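Local coordinates for A-type flavoprotein (Giardia intestinalis, PDB 2Q9U) that scavenges oxygen in a human parasite, probably passing electrons from flavin mononucleotide to a mu-oxo-diiron centre held in a beta-lactamase-like domain, at residues Thr105-Lys110 / Thr126-Asp131; Val262-Tyr267 / Met323-Ala328. All blocks are in the same frame, centred on the assembly; numbering follows the deposited sequence.

Interaction 1: Thr105-Lys110 / Thr126-Asp131; sequences TFVCTK and TWLIVD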
# COMPACT_ATOMS: atom_id res chain seq x y z
N THR A 105 -39.44 14.87 -14.24
CA THR A 105 -39.20 14.21 -15.51
C THR A 105 -37.68 14.16 -15.71
O THR A 105 -36.99 15.16 -15.51
CB THR A 105 -39.86 15.01 -16.66
OG1 THR A 105 -41.29 15.02 -16.46
CG2 THR A 105 -39.56 14.42 -18.01
N PHE A 106 -37.19 12.99 -16.11
CA PHE A 106 -35.76 12.78 -16.35
C PHE A 106 -35.47 13.17 -17.80
O PHE A 106 -36.14 12.67 -18.72
CB PHE A 106 -35.36 11.33 -16.01
CG PHE A 106 -35.30 11.09 -14.54
CD1 PHE A 106 -34.13 11.36 -13.82
CD2 PHE A 106 -36.45 10.68 -13.85
CE1 PHE A 106 -34.08 11.18 -12.43
CE2 PHE A 106 -36.42 10.51 -12.48
CZ PHE A 106 -35.23 10.76 -11.76
N VAL A 107 -34.53 14.09 -17.97
CA VAL A 107 -34.27 14.70 -19.27
C VAL A 107 -32.89 14.27 -19.73
O VAL A 107 -31.90 14.52 -19.04
CB VAL A 107 -34.26 16.25 -19.16
CG1 VAL A 107 -33.96 16.89 -20.51
CG2 VAL A 107 -35.58 16.79 -18.59
N CYS A 108 -32.82 13.64 -20.90
CA CYS A 108 -31.56 13.19 -21.44
C CYS A 108 -31.74 12.78 -22.89
O CYS A 108 -32.87 12.77 -23.40
CB CYS A 108 -31.05 11.99 -20.62
SG CYS A 108 -32.24 10.59 -20.52
N THR A 109 -30.64 12.45 -23.54
CA THR A 109 -30.66 11.97 -24.92
C THR A 109 -31.12 10.50 -24.93
O THR A 109 -31.16 9.84 -23.90
CB THR A 109 -29.26 12.04 -25.56
OG1 THR A 109 -28.36 11.22 -24.81
CG2 THR A 109 -28.72 13.49 -25.62
N LYS A 110 -31.43 10.01 -26.12
CA LYS A 110 -31.90 8.64 -26.26
C LYS A 110 -30.84 7.63 -25.81
O LYS A 110 -31.14 6.67 -25.06
CB LYS A 110 -32.33 8.37 -27.70
CG LYS A 110 -32.87 6.95 -27.94
CD LYS A 110 -33.98 6.57 -26.96
CE LYS A 110 -35.36 6.85 -27.51
NZ LYS A 110 -36.41 6.50 -26.50
N THR A 126 -40.57 8.98 -15.58
CA THR A 126 -41.09 9.82 -16.67
C THR A 126 -39.91 10.48 -17.36
O THR A 126 -39.07 11.12 -16.71
CB THR A 126 -42.08 10.89 -16.15
OG1 THR A 126 -43.18 10.24 -15.53
CG2 THR A 126 -42.62 11.78 -17.26
N TRP A 127 -39.83 10.31 -18.68
CA TRP A 127 -38.70 10.75 -19.47
C TRP A 127 -39.08 11.88 -20.42
O TRP A 127 -40.23 11.97 -20.87
CB TRP A 127 -38.17 9.58 -20.31
CG TRP A 127 -37.76 8.37 -19.52
CD1 TRP A 127 -38.51 7.26 -19.22
CD2 TRP A 127 -36.47 8.16 -18.94
NE1 TRP A 127 -37.77 6.37 -18.48
CE2 TRP A 127 -36.50 6.89 -18.31
CE3 TRP A 127 -35.29 8.92 -18.89
CZ2 TRP A 127 -35.40 6.38 -17.61
CZ3 TRP A 127 -34.18 8.40 -18.21
CH2 TRP A 127 -34.25 7.14 -17.58
N LEU A 128 -38.12 12.76 -20.69
CA LEU A 128 -38.20 13.67 -21.81
C LEU A 128 -36.91 13.48 -22.59
O LEU A 128 -35.82 13.82 -22.09
CB LEU A 128 -38.34 15.13 -21.35
CG LEU A 128 -38.29 16.18 -22.45
CD1 LEU A 128 -39.40 15.97 -23.50
CD2 LEU A 128 -38.34 17.59 -21.85
N ILE A 129 -37.03 12.91 -23.78
CA ILE A 129 -35.87 12.69 -24.64
C ILE A 129 -35.54 13.93 -25.48
O ILE A 129 -36.39 14.47 -26.23
CB ILE A 129 -36.04 11.44 -25.53
CG1 ILE A 129 -36.31 10.16 -24.69
CG2 ILE A 129 -34.81 11.26 -26.45
CD1 ILE A 129 -35.37 9.95 -23.47
N VAL A 130 -34.29 14.39 -25.35
CA VAL A 130 -33.83 15.63 -25.99
C VAL A 130 -32.75 15.31 -27.00
O VAL A 130 -32.18 14.21 -26.98
CB VAL A 130 -33.33 16.67 -24.95
CG1 VAL A 130 -34.49 17.10 -24.04
CG2 VAL A 130 -32.14 16.12 -24.12
N ASP A 131 -32.47 16.27 -27.88
CA ASP A 131 -31.37 16.16 -28.82
C ASP A 131 -30.74 17.52 -29.03
O ASP A 131 -31.07 18.45 -28.30
CB ASP A 131 -31.86 15.55 -30.15
CG ASP A 131 -32.92 16.38 -30.84
OD1 ASP A 131 -33.15 17.54 -30.44
OD2 ASP A 131 -33.54 15.86 -31.80
O HOH W 1 -31.80 12.07 -28.19
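Trp127 brings the CE3-CZ3 side of its indole obliquely against Phe106 CB and Cys108 SG. With CG anti to its carbonyl carbon (chi1 -58°), the ring swings toward 105-110, bringing CE3 to 3.8 Å from Phe106 CB; Phe106's own ring leads away. Cys108 holds SG in the crowded position between N and C, which lifts it to 3.7 Å from Trp127 CZ3, an oblique sulfur-aromatic contact 71° off the normal of the six-membered ring. On the face of Val107 and Leu128, Val107 CG1 meets Val130 CG1 at 3.6 Å, the two side chains crossing at about a right angle. Thr105 CG2 lies 3.6 Å from Leu128 CB. Four backbone bonds fix this parallel register. Phe106 N to Thr126 O is the shortest at 2.7 Å, nearly straight and in the carbonyl plane; Cys108 N to Leu128 O is the longest at 3.2 Å, and Val130 N reaches Cys108 O from well above the carbonyl plane. A water bridges onward, accepting from Lys110 N and donating to Val130 O at 2.5 Å. The strands belong to a right-handed beta-alpha-beta crossover through helix 110-120, whose Gln113 touches Trp127, Cys108 and Ile129. The Thr105 and Val107 backbones bond to Val81 and its neighbours. Between the two strands the polar contact is thus almost wholly main-chain, with one water added, while side chains contribute apolar and sulfur-aromatic contact.

Interaction 2: Val262-Tyr267 / Met323-Ala328; sequences VLDSMY and MPSVAA. With FMN (flavin mononucleotide), chain F; NO3 (nitrate ion), chain D.
Asp264 OD2 accepts a very short hydrogen bond, 2.5 Å, from Ser325 OG through its anti lone pair. Two torsions set this up: Asp264 CG stands anti to its backbone N (chi1 -157°), and Ser325 OG occupies the crowded position between N and C (chi1 61°). The other carboxylate oxygen, OD1, accepts from Ser265 N at 2.8 Å, the donor lying above the carboxylate plane, so the group is gripped on both oxygens. Beside it a nitrate, probably from the crystallisation liquor, accepts from Ser325 N at the helix start through O3, 2.9 Å away; an anion here might be stabilised by the helix N-terminus. Met323, at the N-cap position, crosses Asp264 at about a right angle and bends at chi3, placing CE 3.6 Å from Met266 CG. Val326 CG2 packs from the helix side at 3.9 Å from Asp264 CB. The chain then turns to the cofactor: Met266 N and Tyr267 N both reach FMN O2P at 2.6 Å, and Ser265 OG donates to O1P at 2.8 Å. Asp264 thereby ties the helix to the loop that carries phosphate contacts in this flavodoxin-like domain. Tyr267 OH bonds Glu87 of the second subunit, a diiron ligand. In the parallel sheet, strand 258-263 runs between 287-292 and 310-314, with Leu263 packed on helix 269-283 and the 324-336 helix start meeting the residues just beyond the strand.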
# COMPACT_ATOMS: atom_id res chain seq x y z
N VAL A 262 10.04 5.05 -18.48
CA VAL A 262 9.16 4.21 -17.67
C VAL A 262 9.82 2.83 -17.60
O VAL A 262 10.18 2.25 -18.63
CB VAL A 262 7.75 4.07 -18.31
CG1 VAL A 262 6.84 3.14 -17.48
CG2 VAL A 262 7.09 5.47 -18.45
N LEU A 263 10.02 2.31 -16.39
CA LEU A 263 10.72 1.04 -16.30
C LEU A 263 10.37 0.26 -15.06
O LEU A 263 9.68 0.75 -14.16
CB LEU A 263 12.26 1.23 -16.34
CG LEU A 263 12.97 1.74 -15.08
CD1 LEU A 263 14.44 1.34 -15.03
CD2 LEU A 263 12.79 3.24 -14.90
N ASP A 264 10.89 -0.96 -15.01
CA ASP A 264 10.97 -1.65 -13.74
C ASP A 264 12.34 -2.35 -13.74
O ASP A 264 12.97 -2.49 -14.78
CB ASP A 264 9.81 -2.64 -13.59
CG ASP A 264 9.50 -2.99 -12.13
OD1 ASP A 264 10.36 -2.74 -11.25
OD2 ASP A 264 8.40 -3.53 -11.88
N SER A 265 12.79 -2.78 -12.59
CA SER A 265 14.14 -3.34 -12.47
C SER A 265 14.08 -4.27 -11.26
O SER A 265 13.33 -4.02 -10.34
CB SER A 265 15.15 -2.19 -12.25
OG SER A 265 16.50 -2.66 -12.24
N MET A 266 14.87 -5.34 -11.25
CA MET A 266 14.93 -6.27 -10.12
C MET A 266 16.18 -6.09 -9.25
O MET A 266 16.09 -6.10 -8.00
CB MET A 266 14.86 -7.70 -10.66
CG MET A 266 13.51 -7.98 -11.29
SD MET A 266 13.34 -9.67 -11.89
CE MET A 266 14.46 -9.64 -13.28
N TYR A 267 17.34 -5.94 -9.89
CA TYR A 267 18.60 -5.71 -9.15
C TYR A 267 19.25 -4.36 -9.51
O TYR A 267 20.39 -4.10 -9.12
CB TYR A 267 19.58 -6.87 -9.33
CG TYR A 267 19.21 -8.10 -8.52
CD1 TYR A 267 19.64 -8.25 -7.18
CD2 TYR A 267 18.44 -9.12 -9.09
CE1 TYR A 267 19.30 -9.40 -6.42
CE2 TYR A 267 18.09 -10.27 -8.34
CZ TYR A 267 18.52 -10.39 -7.00
OH TYR A 267 18.18 -11.51 -6.26
N MET A 323 8.97 -7.45 -17.70
CA MET A 323 8.32 -7.54 -16.38
C MET A 323 6.82 -7.22 -16.52
O MET A 323 6.46 -6.35 -17.34
CB MET A 323 9.02 -6.62 -15.38
CG MET A 323 10.45 -7.13 -15.01
SD MET A 323 11.27 -6.10 -13.77
CE MET A 323 10.32 -6.56 -12.31
N PRO A 324 5.94 -7.94 -15.76
CA PRO A 324 4.49 -7.74 -15.83
C PRO A 324 4.09 -6.28 -15.64
O PRO A 324 3.16 -5.82 -16.31
CB PRO A 324 3.96 -8.60 -14.66
CG PRO A 324 5.00 -9.74 -14.56
CD PRO A 324 6.30 -9.01 -14.79
N SER A 325 4.77 -5.54 -14.75
CA SER A 325 4.43 -4.12 -14.48
C SER A 325 4.60 -3.25 -15.74
O SER A 325 3.81 -2.30 -16.01
CB SER A 325 5.28 -3.57 -13.33
OG SER A 325 6.67 -3.64 -13.66
N VAL A 326 5.61 -3.58 -16.53
CA VAL A 326 5.87 -2.83 -17.77
C VAL A 326 4.84 -3.21 -18.85
O VAL A 326 4.40 -2.34 -19.62
CB VAL A 326 7.35 -2.98 -18.22
CG1 VAL A 326 7.66 -2.24 -19.56
CG2 VAL A 326 8.27 -2.46 -17.13
N ALA A 327 4.46 -4.49 -18.92
CA ALA A 327 3.32 -4.94 -19.78
C ALA A 327 2.02 -4.17 -19.43
O ALA A 327 1.25 -3.75 -20.31
CB ALA A 327 3.09 -6.46 -19.66
N ALA A 328 1.80 -3.96 -18.14
CA ALA A 328 0.58 -3.22 -17.75
C ALA A 328 0.68 -1.77 -18.22
O ALA A 328 -0.27 -1.23 -18.82
CB ALA A 328 0.36 -3.30 -16.23
N1 FMN F . 17.36 -13.49 -17.93
C2 FMN F . 17.04 -13.96 -19.17
O2 FMN F . 17.79 -13.73 -20.13
N3 FMN F . 15.90 -14.72 -19.34
C4 FMN F . 15.04 -14.99 -18.28
O4 FMN F . 13.98 -15.55 -18.53
C4A FMN F . 15.36 -14.49 -17.00
N5 FMN F . 14.56 -14.74 -15.89
C5A FMN F . 14.94 -14.23 -14.65
C6 FMN F . 14.15 -14.48 -13.52
C7 FMN F . 14.51 -13.97 -12.26
C7M FMN F . 13.73 -14.43 -11.06
C8 FMN F . 15.67 -13.21 -12.12
C8M FMN F . 16.04 -12.56 -10.81
C9 FMN F . 16.47 -12.97 -13.24
C9A FMN F . 16.11 -13.48 -14.51
N10 FMN F . 16.90 -13.22 -15.62
C10 FMN F . 16.54 -13.74 -16.85
C1' FMN F . 18.17 -12.42 -15.53
C2' FMN F . 17.90 -10.92 -15.43
O2' FMN F . 17.33 -10.38 -16.63
C3' FMN F . 19.23 -10.29 -15.02
O3' FMN F . 19.43 -10.60 -13.65
C4' FMN F . 19.31 -8.79 -15.18
O4' FMN F . 20.65 -8.37 -15.01
C5' FMN F . 18.45 -8.06 -14.16
O5' FMN F . 18.39 -6.69 -14.50
P FMN F . 18.18 -5.62 -13.34
O1P FMN F . 17.77 -4.33 -14.03
O2P FMN F . 17.10 -6.14 -12.43
O3P FMN F . 19.46 -5.41 -12.54
N NO3 D . 6.29 -6.99 -11.55
O1 NO3 D . 4.97 -6.81 -11.11
O2 NO3 D . 7.20 -7.69 -10.76
O3 NO3 D . 6.72 -6.44 -12.75

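Interaction 1 comes first along the chain, and interaction 2 opens only after it has closed. Their centres are 47 Å apart, and their nearest atoms about 31 Å, on opposite sides of the chain's centre. They share no sheet: in a mixed sheet of the beta-lactamase-like part, 126-131 supplies the outermost strand within this chain and 105-110 the one beside it, whereas 262-267 leaves the five-stranded parallel sheet of the flavodoxin-like part. The first joins two neighbouring strands away from the annotated sites; the second reaches the FMN phosphate. Since Tyr267 bonds a diiron ligand of the second subunit, flavin and iron sites are brought together between subunits, consistent with electron transfer across that interface.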